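Local atomic coordinates of cephalosporin acylase (Bacillus halodurans, PDB entry 2NLZ), a protein that probably acts as an N-terminal-nucleophile hydrolase of the gamma-glutamyltranspeptidase family, perhaps removing acyl side chains from cephalosporins. Residues S70-L82 / H419-P432. The protein carries 1 engineered substitution. Residues are numbered along the deposited sequence; the frame is centred on the assembly and turned at random.
Sequences SDAFALVWTKGKL and HTIIPGFLTKNDQP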
loop_
_atom_site.group_PDB
_atom_site.type_symbol
_atom_site.label_atom_id
_atom_site.label_comp_id
_atom_site.label_asym_id
_atom_site.label_seq_id
_atom_site.Cartn_x
_atom_site.Cartn_y
_atom_site.Cartn_z
ATOM N N SER D 70 11.096 25.860 -31.029
ATOM C CA SER D 70 11.648 25.747 -29.675
ATOM C C SER D 70 13.065 26.267 -29.624
ATOM O O SER D 70 13.674 26.510 -30.661
ATOM C CB SER D 70 11.660 24.281 -29.238
ATOM O OG SER D 70 10.349 23.800 -28.985
ATOM N N ASP D 71 13.596 26.447 -28.421
ATOM C CA ASP D 71 15.054 26.378 -28.286
ATOM C C ASP D 71 15.474 25.107 -27.549
ATOM O O ASP D 71 14.615 24.391 -27.033
ATOM C CB ASP D 71 15.738 27.674 -27.781
ATOM C CG ASP D 71 15.006 28.353 -26.668
ATOM O OD1 ASP D 71 15.113 29.592 -26.606
ATOM O OD2 ASP D 71 14.340 27.675 -25.863
ATOM N N ALA D 72 16.778 24.819 -27.545
ATOM C CA ALA D 72 17.300 23.545 -27.043
ATOM C C ALA D 72 18.568 23.697 -26.207
ATOM O O ALA D 72 19.204 24.741 -26.224
ATOM C CB ALA D 72 17.558 22.603 -28.207
ATOM N N PHE D 73 18.928 22.645 -25.479
ATOM C CA PHE D 73 20.182 22.595 -24.717
ATOM C C PHE D 73 20.741 21.175 -24.746
ATOM O O PHE D 73 19.976 20.196 -24.813
ATOM C CB PHE D 73 19.960 23.002 -23.259
ATOM C CG PHE D 73 19.880 24.489 -23.030
ATOM C CD1 PHE D 73 20.999 25.205 -22.654
ATOM C CD2 PHE D 73 18.665 25.167 -23.139
ATOM C CE1 PHE D 73 20.915 26.569 -22.411
ATOM C CE2 PHE D 73 18.571 26.538 -22.908
ATOM C CZ PHE D 73 19.698 27.237 -22.541
ATOM N N ALA D 74 22.068 21.052 -24.677
ATOM C CA ALA D 74 22.696 19.723 -24.683
ATOM C C ALA D 74 23.993 19.638 -23.904
ATOM O O ALA D 74 24.803 20.567 -23.921
ATOM C CB ALA D 74 22.909 19.219 -26.105
ATOM N N LEU D 75 24.154 18.523 -23.197
ATOM C CA LEU D 75 25.444 18.118 -22.677
ATOM C C LEU D 75 25.819 16.847 -23.413
ATOM O O LEU D 75 25.150 15.820 -23.278
ATOM C CB LEU D 75 25.411 17.893 -21.164
ATOM C CG LEU D 75 25.621 19.127 -20.273
ATOM C CD1 LEU D 75 25.536 18.790 -18.798
ATOM C CD2 LEU D 75 26.958 19.769 -20.585
ATOM N N VAL D 76 26.868 16.924 -24.223
ATOM C CA VAL D 76 27.283 15.774 -25.024
ATOM C C VAL D 76 28.689 15.311 -24.644
ATOM O O VAL D 76 29.628 16.107 -24.588
ATOM C CB VAL D 76 27.114 16.040 -26.562
ATOM C CG1 VAL D 76 27.482 17.461 -26.906
ATOM C CG2 VAL D 76 27.942 15.080 -27.378
ATOM N N TRP D 77 28.804 14.026 -24.333
ATOM C CA TRP D 77 30.102 13.431 -24.035
ATOM C C TRP D 77 30.585 12.656 -25.229
ATOM O O TRP D 77 29.965 11.676 -25.635
ATOM C CB TRP D 77 30.031 12.481 -22.848
ATOM C CG TRP D 77 31.362 11.879 -22.469
ATOM C CD1 TRP D 77 31.961 10.767 -23.012
ATOM C CD2 TRP D 77 32.246 12.342 -21.436
ATOM N NE1 TRP D 77 33.161 10.517 -22.378
ATOM C CE2 TRP D 77 33.355 11.468 -21.409
ATOM C CE3 TRP D 77 32.204 13.410 -20.527
ATOM C CZ2 TRP D 77 34.406 11.635 -20.515
ATOM C CZ3 TRP D 77 33.252 13.576 -19.647
ATOM C CH2 TRP D 77 34.337 12.697 -19.648
ATOM N N THR D 78 31.712 13.093 -25.770
ATOM C CA THR D 78 32.298 12.461 -26.932
ATOM C C THR D 78 33.794 12.722 -26.914
ATOM O O THR D 78 34.228 13.833 -26.563
ATOM C CB THR D 78 31.633 12.966 -28.241
ATOM O OG1 THR D 78 32.240 12.335 -29.370
ATOM C CG2 THR D 78 31.738 14.479 -28.368
ATOM N N LYS D 79 34.564 11.694 -27.291
ATOM C CA LYS D 79 36.044 11.705 -27.278
ATOM C C LYS D 79 36.595 12.092 -25.905
ATOM O O LYS D 79 37.439 12.989 -25.803
ATOM C CB LYS D 79 36.658 12.643 -28.349
ATOM C CG LYS D 79 35.776 13.042 -29.549
ATOM C CD LYS D 79 35.911 12.105 -30.743
ATOM C CE LYS D 79 35.094 12.629 -31.921
ATOM N NZ LYS D 79 35.240 11.784 -33.137
ATOM N N GLY D 80 36.093 11.437 -24.858
ATOM C CA GLY D 80 36.547 11.674 -23.480
ATOM C C GLY D 80 36.395 13.078 -22.896
ATOM O O GLY D 80 37.083 13.430 -21.936
ATOM N N LYS D 81 35.475 13.865 -23.450
ATOM C CA LYS D 81 35.295 15.265 -23.063
ATOM C C LYS D 81 33.811 15.648 -23.029
ATOM O O LYS D 81 33.032 15.284 -23.922
ATOM C CB LYS D 81 36.053 16.174 -24.042
ATOM C CG LYS D 81 36.260 17.621 -23.593
ATOM C CD LYS D 81 37.353 17.750 -22.534
ATOM C CE LYS D 81 38.160 19.043 -22.699
ATOM N NZ LYS D 81 37.308 20.255 -22.901
ATOM N N LEU D 82 33.420 16.385 -21.994
ATOM C CA LEU D 82 32.051 16.851 -21.901
ATOM C C LEU D 82 31.909 18.212 -22.563
ATOM O O LEU D 82 32.654 19.136 -22.244
ATOM C CB LEU D 82 31.588 16.913 -20.445
ATOM C CG LEU D 82 30.098 17.238 -20.313
ATOM C CD1 LEU D 82 29.221 16.027 -20.598
ATOM C CD2 LEU D 82 29.788 17.817 -18.965
ATOM N N HIS D 419 16.533 30.536 -18.197
ATOM C CA HIS D 419 15.950 29.419 -18.941
ATOM C C HIS D 419 15.725 28.229 -18.022
ATOM O O HIS D 419 16.608 27.872 -17.254
ATOM C CB HIS D 419 16.876 29.023 -20.093
ATOM C CG HIS D 419 16.157 28.740 -21.372
ATOM N ND1 HIS D 419 15.501 27.552 -21.609
ATOM C CD2 HIS D 419 15.992 29.489 -22.485
ATOM C CE1 HIS D 419 14.965 27.581 -22.815
ATOM N NE2 HIS D 419 15.245 28.746 -23.368
ATOM N N THR D 420 14.546 27.617 -18.112
ATOM C CA THR D 420 14.163 26.529 -17.197
ATOM C C THR D 420 14.649 25.143 -17.613
ATOM O O THR D 420 14.886 24.278 -16.770
ATOM C CB THR D 420 12.640 26.456 -17.010
ATOM O OG1 THR D 420 12.001 26.333 -18.293
ATOM C CG2 THR D 420 12.143 27.695 -16.272
ATOM N N ILE D 421 14.746 24.949 -18.922
ATOM C CA ILE D 421 15.284 23.763 -19.541
ATOM C C ILE D 421 16.719 23.490 -19.097
ATOM O O ILE D 421 17.620 24.306 -19.325
ATOM C CB ILE D 421 15.308 23.989 -21.035
ATOM C CG1 ILE D 421 13.954 23.735 -21.651
ATOM C CG2 ILE D 421 16.290 23.084 -21.735
ATOM C CD1 ILE D 421 14.078 23.920 -23.143
ATOM N N ILE D 422 16.940 22.343 -18.466
ATOM C CA ILE D 422 18.278 21.981 -18.000
ATOM C C ILE D 422 18.636 20.497 -18.198
ATOM O O ILE D 422 18.056 19.610 -17.573
ATOM C CB ILE D 422 18.535 22.432 -16.511
ATOM C CG1 ILE D 422 17.562 21.766 -15.520
ATOM C CG2 ILE D 422 18.484 23.968 -16.380
ATOM C CD1 ILE D 422 17.975 21.906 -14.055
ATOM N N PRO D 423 19.599 20.227 -19.088
ATOM C CA PRO D 423 20.072 18.866 -19.263
ATOM C C PRO D 423 21.225 18.604 -18.305
ATOM O O PRO D 423 22.108 19.456 -18.128
ATOM C CB PRO D 423 20.580 18.863 -20.701
ATOM C CG PRO D 423 21.026 20.286 -20.962
ATOM C CD PRO D 423 20.301 21.183 -19.967
ATOM N N GLY D 424 21.222 17.436 -17.683
ATOM C CA GLY D 424 22.237 17.137 -16.687
ATOM C C GLY D 424 23.165 16.040 -17.142
ATOM O O GLY D 424 22.795 15.209 -17.969
ATOM N N PHE D 425 24.376 16.043 -16.596
ATOM C CA PHE D 425 25.300 14.936 -16.805
ATOM C C PHE D 425 26.039 14.564 -15.533
ATOM O O PHE D 425 26.428 15.433 -14.757
ATOM C CB PHE D 425 26.307 15.268 -17.901
ATOM C CG PHE D 425 26.803 14.059 -18.653
ATOM C CD1 PHE D 425 26.210 13.691 -19.854
ATOM C CD2 PHE D 425 27.863 13.294 -18.165
ATOM C CE1 PHE D 425 26.661 12.580 -20.556
ATOM C CE2 PHE D 425 28.318 12.181 -18.861
ATOM C CZ PHE D 425 27.715 11.829 -20.061
ATOM N N LEU D 426 26.232 13.265 -15.338
ATOM C CA LEU D 426 26.954 12.759 -14.185
ATOM C C LEU D 426 28.264 12.066 -14.576
ATOM O O LEU D 426 28.329 11.327 -15.568
ATOM C CB LEU D 426 26.068 11.824 -13.351
ATOM C CG LEU D 426 26.558 11.420 -11.947
ATOM C CD1 LEU D 426 26.914 12.625 -11.085
ATOM C CD2 LEU D 426 25.527 10.548 -11.236
ATOM N N THR D 427 29.283 12.291 -13.748
ATOM C CA THR D 427 30.668 11.930 -14.031
ATOM C C THR D 427 31.367 11.500 -12.732
ATOM O O THR D 427 31.050 12.010 -11.666
ATOM C CB THR D 427 31.362 13.146 -14.701
ATOM O OG1 THR D 427 31.225 13.035 -16.119
ATOM C CG2 THR D 427 32.830 13.286 -14.336
ATOM N N LYS D 428 32.285 10.542 -12.817
ATOM C CA LYS D 428 33.092 10.151 -11.657
ATOM C C LYS D 428 34.552 9.914 -12.047
ATOM O O LYS D 428 34.850 8.986 -12.806
ATOM C CB LYS D 428 32.510 8.904 -10.988
ATOM C CG LYS D 428 33.222 8.456 -9.720
ATOM C CD LYS D 428 32.660 7.125 -9.225
ATOM C CE LYS D 428 33.458 6.552 -8.060
ATOM N NZ LYS D 428 33.331 7.367 -6.826
ATOM N N ASN D 429 35.446 10.752 -11.512
ATOM C CA ASN D 429 36.895 10.668 -11.764
ATOM C C ASN D 429 37.246 10.742 -13.242
ATOM O O ASN D 429 37.971 9.884 -13.754
ATOM C CB ASN D 429 37.511 9.393 -11.160
ATOM C CG ASN D 429 37.326 9.300 -9.659
ATOM O OD1 ASN D 429 37.309 10.305 -8.953
ATOM N ND2 ASN D 429 37.191 8.077 -9.161
ATOM N N ASP D 430 36.714 11.758 -13.917
ATOM C CA ASP D 430 36.890 11.954 -15.371
ATOM C C ASP D 430 36.465 10.749 -16.244
ATOM O O ASP D 430 36.954 10.553 -17.359
ATOM C CB ASP D 430 38.313 12.442 -15.708
ATOM C CG ASP D 430 38.385 13.166 -17.052
ATOM O OD1 ASP D 430 37.415 13.867 -17.416
ATOM O OD2 ASP D 430 39.414 13.027 -17.749
ATOM N N GLN D 431 35.547 9.948 -15.713
ATOM C CA GLN D 431 34.869 8.915 -16.480
ATOM C C GLN D 431 33.403 9.335 -16.608
ATOM O O GLN D 431 32.832 9.904 -15.670
ATOM C CB GLN D 431 34.986 7.549 -15.791
ATOM C CG GLN D 431 36.405 6.987 -15.698
ATOM C CD GLN D 431 36.987 6.641 -17.057
ATOM O OE1 GLN D 431 36.301 6.093 -17.921
ATOM N NE2 GLN D 431 38.260 6.961 -17.250
ATOM N N PRO D 432 32.787 9.075 -17.774
ATOM C CA PRO D 432 31.388 9.434 -17.906
ATOM C C PRO D 432 30.515 8.355 -17.283
ATOM O O PRO D 432 30.722 7.151 -17.525
ATOM C CB PRO D 432 31.183 9.447 -19.415
ATOM C CG PRO D 432 32.085 8.377 -19.912
ATOM C CD PRO D 432 33.302 8.436 -19.000
#
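Trp77 lays one face of its indole on the ring of Pro432: Pro432 CB sits 3.6 Å from the centroid of the five-membered ring, a CH-pi contact almost straight above the ring centre. The indole reaches the proline because CG stands anti to the backbone N (chi1 -178°). Its other face is covered by the backbone of Gly80 and Lys81, in the type I' turn from Thr78 to Lys81, so the ring is sandwiched, with Asp430 OD1 at its rim near the plane. With an alanine here, Pro432 is likely to lose the flat surface it rests on, and a gap would probably open under the turn.

Next along, Phe425 turns a face to Leu82, whose CD1 lies 3.9 Å from the ring centroid, while Phe425 CZ meets Trp77 CB at 3.7 Å. Leu75 points CD1 at Phe425 CB, also 3.7 Å away, and Pro423 CG packs on Phe73 CB. Phe73 then directs its edge at the face of His419, centroids 5.0 Å apart and planes at 62°, with Ile421 CG2 against Phe73 CD2. At the far end His419 NE2 gives Asp71 OD2 a weak, bent hydrogen bond of 2.9 Å; Gln395 and Gly89 hold OD1 weakly too.

No backbone hydrogen bond links 70-82 to 419-432. Strands 71-78 and 424-428 run the same way at 21°, their axes 7.4 Å apart, and side chains meet between two layers of strands, a largely buried interface consistent with the space between the two sheets of the alpha-beta-beta-alpha sandwich of Ntn hydrolases.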